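PDB 2X7Q: possible thiamine biosynthesis enzyme, which is of unknown function but has the periplasmic binding protein fold, related to the SsuA/TauA solute-binding proteins, and may bind a small molecule linked to thiamine biosynthesis. Local coordinates for residues A[14-26]-A[60-72]. The protein carries 1 engineered substitution. Numbering follows the deposited sequence.
Sequences LPTLKVAYIPEHF and NLLNSNEVDIAIG. Engineered in segment 14-26: Leu14 (natural residue Met). With CA (calcium ion), chain C.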
loop_
_atom_site.group_PDB
_atom_site.type_symbol
_atom_site.label_atom_id
_atom_site.label_comp_id
_atom_site.label_asym_id
_atom_site.label_seq_id
_atom_site.Cartn_x
_atom_site.Cartn_y
_atom_site.Cartn_z
ATOM N N LEU A 14 -16.268 -22.956 -6.355
ATOM C CA LEU A 14 -15.101 -22.175 -5.961
ATOM C C LEU A 14 -15.030 -22.012 -4.446
ATOM O O LEU A 14 -15.990 -21.570 -3.820
ATOM C CB LEU A 14 -15.121 -20.801 -6.637
ATOM C CG LEU A 14 -15.024 -20.798 -8.164
ATOM C CD1 LEU A 14 -15.141 -19.383 -8.715
ATOM C CD2 LEU A 14 -13.729 -21.446 -8.618
ATOM N N PRO A 15 -13.885 -22.372 -3.853
ATOM C CA PRO A 15 -13.692 -22.280 -2.402
ATOM C C PRO A 15 -13.790 -20.841 -1.903
ATOM O O PRO A 15 -13.483 -19.907 -2.645
ATOM C CB PRO A 15 -12.266 -22.810 -2.203
ATOM C CG PRO A 15 -11.593 -22.616 -3.523
ATOM C CD PRO A 15 -12.674 -22.846 -4.542
ATOM N N THR A 16 -14.211 -20.675 -0.653
ATOM C CA THR A 16 -14.326 -19.354 -0.047
ATOM C C THR A 16 -12.979 -18.642 -0.045
ATOM O O THR A 16 -11.927 -19.281 0.001
ATOM C CB THR A 16 -14.854 -19.440 1.397
ATOM O OG1 THR A 16 -16.097 -20.153 1.408
ATOM C CG2 THR A 16 -15.067 -18.047 1.972
ATOM N N LEU A 17 -13.016 -17.315 -0.095
ATOM C CA LEU A 17 -11.798 -16.528 -0.200
ATOM C C LEU A 17 -11.783 -15.392 0.818
ATOM O O LEU A 17 -12.617 -14.487 0.763
ATOM C CB LEU A 17 -11.670 -15.964 -1.615
ATOM C CG LEU A 17 -10.260 -15.722 -2.147
ATOM C CD1 LEU A 17 -9.500 -17.033 -2.230
ATOM C CD2 LEU A 17 -10.330 -15.056 -3.510
ATOM N N LYS A 18 -10.834 -15.446 1.748
ATOM C CA LYS A 18 -10.679 -14.394 2.745
ATOM C C LYS A 18 -9.705 -13.332 2.243
ATOM O O LYS A 18 -8.510 -13.592 2.095
ATOM C CB LYS A 18 -10.191 -14.976 4.073
ATOM C CG LYS A 18 -11.117 -16.021 4.670
ATOM C CD LYS A 18 -10.661 -16.452 6.055
ATOM C CE LYS A 18 -10.742 -15.308 7.049
ATOM N NZ LYS A 18 -10.284 -15.710 8.407
ATOM N N VAL A 19 -10.222 -12.137 1.977
ATOM C CA VAL A 19 -9.412 -11.063 1.411
ATOM C C VAL A 19 -9.147 -9.951 2.425
ATOM O O VAL A 19 -10.075 -9.306 2.915
ATOM C CB VAL A 19 -10.083 -10.462 0.162
ATOM C CG1 VAL A 19 -9.243 -9.327 -0.399
ATOM C CG2 VAL A 19 -10.310 -11.537 -0.891
ATOM N N ALA A 20 -7.872 -9.734 2.733
ATOM C CA ALA A 20 -7.472 -8.674 3.653
ATOM C C ALA A 20 -7.221 -7.374 2.899
ATOM O O ALA A 20 -6.491 -7.360 1.910
ATOM C CB ALA A 20 -6.237 -9.080 4.426
ATOM N N TYR A 21 -7.835 -6.290 3.364
ATOM C CA TYR A 21 -7.691 -4.988 2.721
ATOM C C TYR A 21 -7.487 -3.880 3.752
ATOM O O TYR A 21 -7.730 -4.072 4.945
ATOM C CB TYR A 21 -8.926 -4.674 1.877
ATOM C CG TYR A 21 -10.129 -4.261 2.698
ATOM C CD1 TYR A 21 -10.449 -2.919 2.871
ATOM C CD2 TYR A 21 -10.943 -5.210 3.300
ATOM C CE1 TYR A 21 -11.548 -2.536 3.619
ATOM C CE2 TYR A 21 -12.042 -4.838 4.048
ATOM C CZ TYR A 21 -12.341 -3.501 4.205
ATOM O OH TYR A 21 -13.437 -3.136 4.953
ATOM N N ILE A 22 -7.051 -2.718 3.280
ATOM C CA ILE A 22 -6.876 -1.560 4.146
ATOM C C ILE A 22 -7.967 -0.532 3.867
ATOM O O ILE A 22 -8.112 -0.068 2.739
ATOM C CB ILE A 22 -5.496 -0.913 3.950
ATOM C CG1 ILE A 22 -4.392 -1.956 4.133
ATOM C CG2 ILE A 22 -5.311 0.250 4.916
ATOM C CD1 ILE A 22 -3.005 -1.434 3.851
ATOM N N PRO A 23 -8.744 -0.178 4.901
ATOM C CA PRO A 23 -9.885 0.734 4.761
ATOM C C PRO A 23 -9.458 2.164 4.438
ATOM O O PRO A 23 -9.444 3.023 5.321
ATOM C CB PRO A 23 -10.548 0.681 6.141
ATOM C CG PRO A 23 -9.450 0.309 7.072
ATOM C CD PRO A 23 -8.561 -0.624 6.292
ATOM N N GLU A 24 -9.118 2.409 3.178
ATOM C CA GLU A 24 -8.774 3.750 2.720
ATOM C C GLU A 24 -9.503 4.067 1.418
ATOM O O GLU A 24 -10.293 3.261 0.927
ATOM C CB GLU A 24 -7.260 3.888 2.523
ATOM C CG GLU A 24 -6.463 3.891 3.815
ATOM C CD GLU A 24 -4.983 4.095 3.587
ATOM O OE1 GLU A 24 -4.480 3.680 2.527
ATOM O OE2 GLU A 24 -4.312 4.659 4.474
ATOM N N HIS A 25 -9.232 5.240 0.856
ATOM C CA HIS A 25 -9.848 5.637 -0.404
ATOM C C HIS A 25 -9.514 4.661 -1.529
ATOM O O HIS A 25 -10.305 4.474 -2.450
ATOM C CB HIS A 25 -9.422 7.057 -0.790
ATOM C CG HIS A 25 -7.985 7.355 -0.497
ATOM N ND1 HIS A 25 -7.576 8.543 0.089
ATOM C CD2 HIS A 25 -6.863 6.634 -0.693
ATOM C CE1 HIS A 25 -6.267 8.529 0.229
ATOM N NE2 HIS A 25 -5.803 7.381 -0.236
ATOM N N PHE A 26 -8.343 4.037 -1.449
ATOM C CA PHE A 26 -7.903 3.111 -2.490
ATOM C C PHE A 26 -8.771 1.857 -2.568
ATOM O O PHE A 26 -8.832 1.203 -3.608
ATOM C CB PHE A 26 -6.440 2.710 -2.281
ATOM C CG PHE A 26 -5.466 3.824 -2.526
ATOM C CD1 PHE A 26 -4.792 4.419 -1.473
ATOM C CD2 PHE A 26 -5.228 4.277 -3.812
ATOM C CE1 PHE A 26 -3.896 5.446 -1.700
ATOM C CE2 PHE A 26 -4.334 5.305 -4.046
ATOM C CZ PHE A 26 -3.667 5.891 -2.987
ATOM N N ASN A 60 1.579 -10.693 7.650
ATOM C CA ASN A 60 1.435 -11.615 8.770
ATOM C C ASN A 60 0.223 -12.527 8.596
ATOM O O ASN A 60 0.279 -13.718 8.898
ATOM C CB ASN A 60 1.333 -10.848 10.092
ATOM C CG ASN A 60 2.630 -10.172 10.474
ATOM O OD1 ASN A 60 3.682 -10.462 9.910
ATOM N ND2 ASN A 60 2.561 -9.265 11.442
ATOM N N LEU A 61 -0.872 -11.957 8.107
ATOM C CA LEU A 61 -2.096 -12.713 7.871
ATOM C C LEU A 61 -1.894 -13.749 6.767
ATOM O O LEU A 61 -2.448 -14.845 6.827
ATOM C CB LEU A 61 -3.247 -11.770 7.514
ATOM C CG LEU A 61 -3.657 -10.764 8.593
ATOM C CD1 LEU A 61 -4.711 -9.803 8.067
ATOM C CD2 LEU A 61 -4.155 -11.482 9.839
ATOM N N LEU A 62 -1.099 -13.398 5.762
ATOM C CA LEU A 62 -0.782 -14.327 4.683
ATOM C C LEU A 62 0.108 -15.452 5.196
ATOM O O LEU A 62 -0.038 -16.605 4.792
ATOM C CB LEU A 62 -0.093 -13.600 3.527
ATOM C CG LEU A 62 -0.930 -12.569 2.768
ATOM C CD1 LEU A 62 -0.103 -11.909 1.677
ATOM C CD2 LEU A 62 -2.170 -13.222 2.182
ATOM N N ASN A 63 1.025 -15.108 6.095
ATOM C CA ASN A 63 1.943 -16.082 6.671
ATOM C C ASN A 63 1.240 -17.094 7.567
ATOM O O ASN A 63 1.628 -18.258 7.621
ATOM C CB ASN A 63 3.053 -15.373 7.451
ATOM C CG ASN A 63 3.993 -14.591 6.554
ATOM O OD1 ASN A 63 3.963 -14.730 5.331
ATOM N ND2 ASN A 63 4.838 -13.764 7.161
ATOM N N SER A 64 0.206 -16.644 8.270
ATOM C CA SER A 64 -0.535 -17.507 9.182
ATOM C C SER A 64 -1.732 -18.158 8.492
ATOM O O SER A 64 -2.482 -18.912 9.113
ATOM C CB SER A 64 -1.000 -16.719 10.408
ATOM O OG SER A 64 -1.822 -15.630 10.028
ATOM N N ASN A 65 -1.901 -17.857 7.206
ATOM C CA ASN A 65 -3.003 -18.397 6.413
ATOM C C ASN A 65 -4.378 -17.952 6.905
ATOM O O ASN A 65 -5.387 -18.592 6.607
ATOM C CB ASN A 65 -2.939 -19.924 6.353
ATOM C CG ASN A 65 -1.678 -20.428 5.688
ATOM O OD1 ASN A 65 -1.100 -21.424 6.115
ATOM N ND2 ASN A 65 -1.246 -19.745 4.635
ATOM N N GLU A 66 -4.418 -16.859 7.660
ATOM C CA GLU A 66 -5.687 -16.311 8.124
ATOM C C GLU A 66 -6.470 -15.732 6.954
ATOM O O GLU A 66 -7.699 -15.686 6.981
ATOM C CB GLU A 66 -5.459 -15.245 9.195
ATOM C CG GLU A 66 -4.833 -15.787 10.475
ATOM C CD GLU A 66 -4.682 -14.719 11.543
ATOM O OE1 GLU A 66 -5.657 -13.973 11.785
ATOM O OE2 GLU A 66 -3.590 -14.627 12.144
ATOM N N VAL A 67 -5.747 -15.299 5.925
ATOM C CA VAL A 67 -6.367 -14.774 4.716
ATOM C C VAL A 67 -5.689 -15.348 3.477
ATOM O O VAL A 67 -4.529 -15.757 3.528
ATOM C CB VAL A 67 -6.311 -13.239 4.664
ATOM C CG1 VAL A 67 -7.025 -12.638 5.862
ATOM C CG2 VAL A 67 -4.866 -12.765 4.603
ATOM N N ASP A 68 -6.420 -15.367 2.367
ATOM C CA ASP A 68 -5.913 -15.922 1.120
ATOM C C ASP A 68 -5.273 -14.848 0.246
ATOM O O ASP A 68 -4.284 -15.100 -0.441
ATOM C CB ASP A 68 -7.041 -16.612 0.354
ATOM C CG ASP A 68 -7.695 -17.722 1.152
ATOM O OD1 ASP A 68 -7.006 -18.713 1.465
ATOM O OD2 ASP A 68 -8.899 -17.609 1.461
ATOM N N ILE A 69 -5.842 -13.646 0.281
ATOM C CA ILE A 69 -5.361 -12.543 -0.544
ATOM C C ILE A 69 -5.193 -11.264 0.276
ATOM O O ILE A 69 -5.946 -11.019 1.222
ATOM C CB ILE A 69 -6.318 -12.270 -1.728
ATOM C CG1 ILE A 69 -6.469 -13.524 -2.592
ATOM C CG2 ILE A 69 -5.825 -11.102 -2.564
ATOM C CD1 ILE A 69 -7.335 -13.324 -3.817
ATOM N N ALA A 70 -4.202 -10.455 -0.090
ATOM C CA ALA A 70 -3.962 -9.178 0.576
ATOM C C ALA A 70 -3.723 -8.063 -0.438
ATOM O O ALA A 70 -2.950 -8.233 -1.379
ATOM C CB ALA A 70 -2.794 -9.286 1.539
ATOM N N ILE A 71 -4.398 -6.933 -0.247
ATOM C CA ILE A 71 -4.208 -5.765 -1.104
ATOM C C ILE A 71 -3.438 -4.694 -0.336
ATOM O O ILE A 71 -4.018 -3.965 0.472
ATOM C CB ILE A 71 -5.557 -5.168 -1.554
ATOM C CG1 ILE A 71 -6.516 -6.271 -2.009
ATOM C CG2 ILE A 71 -5.349 -4.138 -2.658
ATOM C CD1 ILE A 71 -6.435 -6.589 -3.488
ATOM N N GLY A 72 -2.134 -4.593 -0.585
ATOM C CA GLY A 72 -1.297 -3.667 0.159
ATOM C C GLY A 72 -0.274 -2.927 -0.682
ATOM O O GLY A 72 -0.264 -3.037 -1.908
HETATM CA CA CA C . 1.325 -22.871 5.465
HETATM O O HOH W 1 -6.523 -2.802 0.372
#
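Val19 pairs with Ile69 and Ala20 with Ala70 in parallel register; the axes of the short segments 17-21 and 69-72 come within 4.6 Å of each other, 17° apart in direction. Backbone bonds carry the pairing: Ala20 N donates to Ile69 O (2.8 Å), and Ala20 O accepts from Ile71 N (3.0 Å). One step beyond, a water takes over, accepting from Ile22 N and donating to Ile71 O.

At the start of strand 69-72 the polar geometry changes. Lys18 O accepts two bonds, from Asp68 N at 2.8 Å, lying in the carbonyl plane, and from Ile69 N, tilted out of it. Asp68 returns a bond through its side chain: with CG beside its own backbone N (chi1 -58°), OD2 receives Lys18 N at 2.9 Å through the anti lone pair, on a nearly straight path (169°). The same oxygen forms a salt bridge with Lys215, while OD1 is hydrogen-bonded to Ser211 OG. Lys18 bends at its third torsion, carrying NZ back over Glu66 O for a weak bond.

Apolar contacts divide between the two faces of the sheet. On one, Leu17 CD2 presses obliquely on Ile69 CD1 at a tight 3.5 Å, and Val19 lies alongside Ile69, both pointing the same way; Val218 and Phe222 of helix 216-235 pack here. On the other, Ala20 CB meets Val67 CG1 at 3.9 Å and Leu61 CD1 at 4.0 Å, its small methyl fitting beneath helix 55-63.

These strands are neighbours in the mixed five-stranded sheet of one lobe of the periplasmic binding protein fold, and helix 55-63 leads into the second of them. Held by Lys18 N, Lys215 and Ser211, the buried Asp68 carboxylate is fixed in rotation and probably favoured as the anion.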